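Local coordinates for protein ethylbenzene dehydrogenase alpha-subunit (Aromatoleum aromaticum, PDB 2IVF) that belongs to the molybdopterin oxidoreductase family and, as the alpha-subunit, carries a molybdenum atom, two pterin guanine dinucleotide groups and an iron-sulfur cluster, at residues A167-D172 with A646-P651; A634-T637 with S642-Y645. All coordinates share one frame; numbering follows the deposited sequence.

Contact 1 (A167-D172 with A646-P651)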
loop_
_atom_site.group_PDB
_atom_site.type_symbol
_atom_site.label_atom_id
_atom_site.label_comp_id
_atom_site.label_asym_id
_atom_site.label_seq_id
_atom_site.Cartn_x
_atom_site.Cartn_y
_atom_site.Cartn_z
ATOM N N ALA A 167 -9.915 32.066 7.859
ATOM C CA ALA A 167 -8.633 32.523 8.408
ATOM C C ALA A 167 -8.833 33.562 9.499
ATOM O O ALA A 167 -8.081 33.596 10.471
ATOM C CB ALA A 167 -7.738 33.069 7.289
ATOM N N GLY A 168 -9.853 34.404 9.347
ATOM C CA GLY A 168 -10.220 35.389 10.368
ATOM C C GLY A 168 -10.648 34.755 11.686
ATOM O O GLY A 168 -10.227 35.195 12.768
ATOM N N ASP A 169 -11.478 33.720 11.616
ATOM C CA ASP A 169 -11.917 33.049 12.858
ATOM C C ASP A 169 -10.738 32.389 13.519
ATOM O O ASP A 169 -10.616 32.391 14.740
ATOM C CB ASP A 169 -12.962 31.961 12.613
ATOM C CG ASP A 169 -14.307 32.508 12.181
ATOM O OD1 ASP A 169 -14.511 33.736 12.219
ATOM O OD2 ASP A 169 -15.158 31.671 11.808
ATOM N N ILE A 170 -9.878 31.783 12.714
ATOM C CA ILE A 170 -8.705 31.144 13.262
ATOM C C ILE A 170 -7.813 32.161 13.963
ATOM O O ILE A 170 -7.334 31.918 15.082
ATOM C CB ILE A 170 -7.904 30.411 12.180
ATOM C CG1 ILE A 170 -8.731 29.243 11.640
ATOM C CG2 ILE A 170 -6.571 29.956 12.763
ATOM C CD1 ILE A 170 -8.244 28.670 10.299
ATOM N N ALA A 171 -7.586 33.293 13.312
ATOM C CA ALA A 171 -6.729 34.328 13.866
ATOM C C ALA A 171 -7.287 34.885 15.148
ATOM O O ALA A 171 -6.562 35.134 16.111
ATOM C CB ALA A 171 -6.590 35.452 12.865
ATOM N N ASP A 172 -8.585 35.140 15.152
ATOM C CA ASP A 172 -9.218 35.596 16.384
ATOM C C ASP A 172 -9.050 34.591 17.518
ATOM O O ASP A 172 -8.856 34.998 18.669
ATOM C CB ASP A 172 -10.690 35.871 16.157
ATOM C CG ASP A 172 -10.957 37.268 15.650
ATOM O OD1 ASP A 172 -10.137 38.201 15.839
ATOM O OD2 ASP A 172 -12.026 37.428 15.047
ATOM N N ALA A 646 -13.453 19.192 13.444
ATOM C CA ALA A 646 -12.920 20.534 13.414
ATOM C C ALA A 646 -14.023 21.583 13.381
ATOM O O ALA A 646 -15.186 21.320 13.024
ATOM C CB ALA A 646 -12.017 20.696 12.182
ATOM N N ASP A 647 -13.656 22.793 13.763
ATOM C CA ASP A 647 -14.511 23.932 13.632
ATOM C C ASP A 647 -14.380 24.549 12.272
ATOM O O ASP A 647 -15.347 25.092 11.768
ATOM C CB ASP A 647 -14.170 24.955 14.695
ATOM C CG ASP A 647 -14.230 24.366 16.075
ATOM O OD1 ASP A 647 -15.243 23.692 16.410
ATOM O OD2 ASP A 647 -13.257 24.570 16.813
ATOM N N ILE A 648 -13.178 24.469 11.698
ATOM C CA ILE A 648 -12.854 25.092 10.428
ATOM C C ILE A 648 -11.975 24.110 9.661
ATOM O O ILE A 648 -11.004 23.573 10.206
ATOM C CB ILE A 648 -12.059 26.428 10.635
ATOM C CG1 ILE A 648 -12.886 27.495 11.334
ATOM C CG2 ILE A 648 -11.543 26.962 9.284
ATOM C CD1 ILE A 648 -14.108 27.991 10.571
ATOM N N VAL A 649 -12.305 23.857 8.401
ATOM C CA VAL A 649 -11.453 23.054 7.550
ATOM C C VAL A 649 -11.057 23.928 6.366
ATOM O O VAL A 649 -11.934 24.509 5.687
ATOM C CB VAL A 649 -12.166 21.775 7.093
ATOM C CG1 VAL A 649 -11.263 20.952 6.158
ATOM C CG2 VAL A 649 -12.614 20.941 8.322
ATOM N N LEU A 650 -9.735 24.018 6.130
ATOM C CA LEU A 650 -9.165 24.866 5.087
ATOM C C LEU A 650 -8.678 23.969 3.962
ATOM O O LEU A 650 -7.866 23.054 4.218
ATOM C CB LEU A 650 -7.976 25.607 5.640
ATOM C CG LEU A 650 -8.273 26.566 6.779
ATOM C CD1 LEU A 650 -6.986 27.204 7.209
ATOM C CD2 LEU A 650 -9.317 27.602 6.370
ATOM N N PRO A 651 -9.172 24.167 2.740
ATOM C CA PRO A 651 -8.800 23.199 1.682
ATOM C C PRO A 651 -7.405 23.418 1.097
ATOM O O PRO A 651 -7.067 24.530 0.775
ATOM C CB PRO A 651 -9.830 23.456 0.591
ATOM C CG PRO A 651 -10.139 24.916 0.704
ATOM C CD PRO A 651 -10.087 25.188 2.240
#

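Contact 2 (A634-T637 with S642-Y645). With MD1 (phosphoric acid 4-(2-amino-4-oxo-3,4,5,6,-tetrahydro-pteridin-6-yl)-2-hydroxy-3,4-dimercapto-but-3-en-yl ester guanylate ester), chain N.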
loop_
_atom_site.group_PDB
_atom_site.type_symbol
_atom_site.label_atom_id
_atom_site.label_comp_id
_atom_site.label_asym_id
_atom_site.label_seq_id
_atom_site.Cartn_x
_atom_site.Cartn_y
_atom_site.Cartn_z
ATOM N N ALA A 634 -8.268 22.593 10.593
ATOM C CA ALA A 634 -7.550 21.622 9.823
ATOM C C ALA A 634 -7.140 22.231 8.503
ATOM O O ALA A 634 -7.934 22.950 7.867
ATOM C CB ALA A 634 -8.394 20.422 9.576
ATOM N N LEU A 635 -5.909 21.915 8.106
ATOM C CA LEU A 635 -5.412 22.188 6.779
ATOM C C LEU A 635 -5.356 20.856 6.085
ATOM O O LEU A 635 -4.419 20.078 6.299
ATOM C CB LEU A 635 -4.039 22.816 6.809
ATOM C CG LEU A 635 -4.009 24.311 7.042
ATOM C CD1 LEU A 635 -4.310 24.569 8.476
ATOM C CD2 LEU A 635 -2.625 24.892 6.637
ATOM N N GLU A 636 -6.385 20.595 5.284
ATOM C CA GLU A 636 -6.588 19.287 4.702
ATOM C C GLU A 636 -6.880 19.298 3.228
ATOM O O GLU A 636 -7.455 20.242 2.662
ATOM C CB GLU A 636 -7.747 18.586 5.442
ATOM C CG GLU A 636 -7.336 17.594 6.511
ATOM C CD GLU A 636 -6.644 16.352 6.038
ATOM O OE1 GLU A 636 -6.426 16.133 4.804
ATOM O OE2 GLU A 636 -6.310 15.556 6.945
ATOM N N THR A 637 -6.502 18.207 2.595
ATOM C CA THR A 637 -6.927 17.895 1.254
ATOM C C THR A 637 -8.138 16.991 1.283
ATOM O O THR A 637 -8.873 16.885 0.299
ATOM C CB THR A 637 -5.828 17.140 0.508
ATOM O OG1 THR A 637 -5.429 16.025 1.302
ATOM C CG2 THR A 637 -4.631 18.060 0.272
ATOM N N SER A 642 -10.522 13.049 11.773
ATOM C CA SER A 642 -10.270 14.142 12.741
ATOM C C SER A 642 -10.805 15.500 12.286
ATOM O O SER A 642 -11.279 16.291 13.117
ATOM C CB SER A 642 -8.781 14.244 13.134
ATOM O OG SER A 642 -8.300 12.975 13.552
ATOM N N ALA A 643 -10.701 15.777 10.989
ATOM C CA ALA A 643 -11.265 16.984 10.382
ATOM C C ALA A 643 -12.765 17.072 10.580
ATOM O O ALA A 643 -13.321 18.162 10.648
ATOM C CB ALA A 643 -10.906 17.058 8.852
ATOM N N MET A 644 -13.432 15.919 10.672
ATOM C CA MET A 644 -14.864 15.891 10.954
ATOM C C MET A 644 -15.216 16.528 12.281
ATOM O O MET A 644 -16.354 16.920 12.496
ATOM C CB MET A 644 -15.403 14.468 10.831
ATOM C CG MET A 644 -15.483 14.036 9.353
ATOM S SD MET A 644 -16.743 14.966 8.460
ATOM C CE MET A 644 -18.279 14.377 9.214
ATOM N N TYR A 645 -14.245 16.632 13.183
ATOM C CA TYR A 645 -14.469 17.261 14.472
ATOM C C TYR A 645 -13.968 18.686 14.544
ATOM O O TYR A 645 -14.083 19.334 15.579
ATOM C CB TYR A 645 -13.772 16.467 15.573
ATOM C CG TYR A 645 -14.377 15.139 15.795
ATOM C CD1 TYR A 645 -13.995 14.076 15.015
ATOM C CD2 TYR A 645 -15.371 14.934 16.767
ATOM C CE1 TYR A 645 -14.545 12.845 15.187
ATOM C CE2 TYR A 645 -15.925 13.660 16.947
ATOM C CZ TYR A 645 -15.472 12.630 16.131
ATOM O OH TYR A 645 -15.958 11.330 16.224
HETATM P PB MD1 N . -0.985 10.586 10.453
HETATM O O3B MD1 N . -1.680 9.995 9.161
HETATM O O1B MD1 N . 0.159 11.415 9.992
HETATM O O2B MD1 N . -1.959 11.060 11.462
HETATM O O3A MD1 N . -0.368 9.271 11.091
HETATM C C10 MD1 N . 0.957 8.793 10.775
HETATM C C11 MD1 N . 1.034 7.441 11.465
HETATM O O11 MD1 N . 0.278 6.553 10.573
HETATM C C12 MD1 N . 2.459 6.961 11.518
HETATM S S12 MD1 N . 3.681 7.647 10.537
HETATM C C13 MD1 N . 2.823 5.901 12.310
HETATM S S13 MD1 N . 4.401 5.304 12.351
HETATM C C14 MD1 N . 1.870 5.214 13.212
HETATM N N15 MD1 N . 1.620 3.827 13.010
HETATM C C16 MD1 N . 0.656 3.165 13.726
HETATM C C15 MD1 N . 0.566 1.796 13.554
HETATM O O14 MD1 N . 1.343 1.176 12.780
HETATM N N17 MD1 N . -0.457 1.205 14.222
HETATM C C17 MD1 N . -1.296 1.924 15.074
HETATM N N16 MD1 N . -2.243 1.236 15.696
HETATM N N18 MD1 N . -1.146 3.246 15.253
HETATM C C20 MD1 N . -0.184 3.860 14.598
HETATM N N8 MD1 N . 0.006 5.188 14.814
HETATM C C7 MD1 N . 0.961 6.007 14.118
HETATM P PA MD1 N . -3.109 10.250 8.466
HETATM O O1A MD1 N . -2.913 9.865 7.035
HETATM O O2A MD1 N . -4.127 9.499 9.235
HETATM O "O5'" MD1 N . -3.403 11.796 8.589
HETATM C "C5'" MD1 N . -2.616 12.655 7.773
HETATM C "C4'" MD1 N . -3.495 13.586 7.043
HETATM O "O4'" MD1 N . -2.608 14.257 6.156
HETATM C "C1'" MD1 N . -3.422 14.597 5.033
HETATM N N9 MD1 N . -2.668 14.928 3.816
HETATM C C4 MD1 N . -2.519 16.167 3.372
HETATM N N3 MD1 N . -2.962 17.333 3.900
HETATM C C2 MD1 N . -2.687 18.489 3.295
HETATM N N2 MD1 N . -3.114 19.666 3.826
HETATM N N1 MD1 N . -2.020 18.448 2.087
HETATM C C6 MD1 N . -1.545 17.302 1.495
HETATM O O6 MD1 N . -0.899 17.385 0.450
HETATM C C5 MD1 N . -1.796 16.097 2.169
HETATM N N7 MD1 N . -1.539 14.817 1.926
HETATM C C8 MD1 N . -2.065 14.120 2.939
HETATM C "C2'" MD1 N . -4.270 13.354 4.781
HETATM O "O2'" MD1 N . -5.505 13.626 4.074
HETATM C "C3'" MD1 N . -4.479 12.778 6.190
HETATM O "O3'" MD1 N . -5.833 12.988 6.669
#

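Contact 1 (A167-D172 with A646-P651)
Asp-169 and Ile-170, on one turn of helix 163-181, meet Ile-648 and Leu-650 on strand 648-651, an instance of helix-on-sheet packing within the molybdopterin oxidoreductase fold. The strand belongs to a mixed sheet, with strand 631-636 parallel to it on one side and strand 147-149 antiparallel on the other; the helix segment runs over it at 128° between N-to-C directions, the two axes 9.6 Å apart. Asp-169 comes first along the helix. Its side chain crosses that of Ile-648 at about a right angle, OD2 lying 4.0 Å from the CD1 methyl, while the charge itself is taken up by a salt bridge from OD2 to Lys-148. Thus the acid touches the apolar patch at its border and bonds to the neighbouring strand. Ile-170 follows and carries most of the packing. With CG1 anti to its carbonyl carbon (chi1 -66°) and chi2 extended at 163°, it sends CD1 straight out to the strand, between two side chains that stand two residues apart on the same face of the sheet. Phe-633 of strand 631-636 also touches Ile-170, and Ala-166, one turn back, touches both Ile-648 and Leu-650. On Ile-648 the CD1 methyl is taken up with Asp-169, and it is the other branch, CG2, that meets Ile-170 CD1, at 3.9 Å. Leu-650 meets the same methyl tip to tip, its CD1 3.6 Å from Ile-170 CD1.

Contact 2 (A634-T637 with S642-Y645)
Ala-643 turns its CB toward strand 631-636 and sets it against two residues that project from the same face of that strand, Ala-634 and Glu-636. The two alanine methyls face each other, CB to CB at 4.3 Å, and the aliphatic part of Glu-636 joins them through CG, also 4.3 Å from Ala-643 CB. These contacts are loose, and no hydrogen bond links the two segments. Beyond CG the chain of Glu-636 bends at chi2 (-67°), which turns the carboxylate away from Ala-643 to the ribose of the bound MD1. There it acts as a two-pronged acceptor: O2' donates to OE1 at 2.8 Å and O3' to OE2 at 2.6 Å, one ribose hydroxyl for each oxygen, which should fix the rotation of the carboxylate. Recognition of a nucleotide ribose by an acid at the C-terminal end of a parallel strand is familiar from Rossmann-like folds, and the same strand end here also reads the base. Leu-635 O accepts a nearly straight bond (166°) from the guanine amino group N2, and Thr-637 brings its CG2 methyl to 3.2 Å from N1 of the base. Glu-636 OE1 is further gripped from the backbone, by Arg-638 N and, weakly, by Thr-637 N. Behind Ala-643, the short 3-10 turn 643-645 is closed by Tyr-645 N bonding to Ser-642 O at 3.0 Å, an oxygen that also lies in the plane of the Tyr-645 ring, at its edge. Ser-642 OG is hydrogen-bonded to Asn-609 and Met-611 N, while Met-644 packs on Val-102 and Tyr-645 on Gln-109, both of the neighbouring beta-subunit.

In the fold
Contacts 1 and 2 lie 11 Å apart between centres and share one sheet, in which strands 631-636 and 648-651 are parallel neighbours joined through the loop that holds 642-645. Probable hydrogen bonds tie the strands directly: Leu-650 N to Ala-634 O at 2.7 Å and Ile-648 O to Ala-634 N at 2.9 Å. Leu-650 CD1 also packs 4.0 Å from Leu-635 CD1, and Val-649 CG2 lies 3.7 Å from the backbone Ala-643 O of the connecting loop. Only contact 2 reaches MD1 directly; in contact 1 the side chain of Leu-650 is about 8 Å from the bound MD1. The second dinucleotide, MGD, is about 14 Å from the side chain of Glu-636.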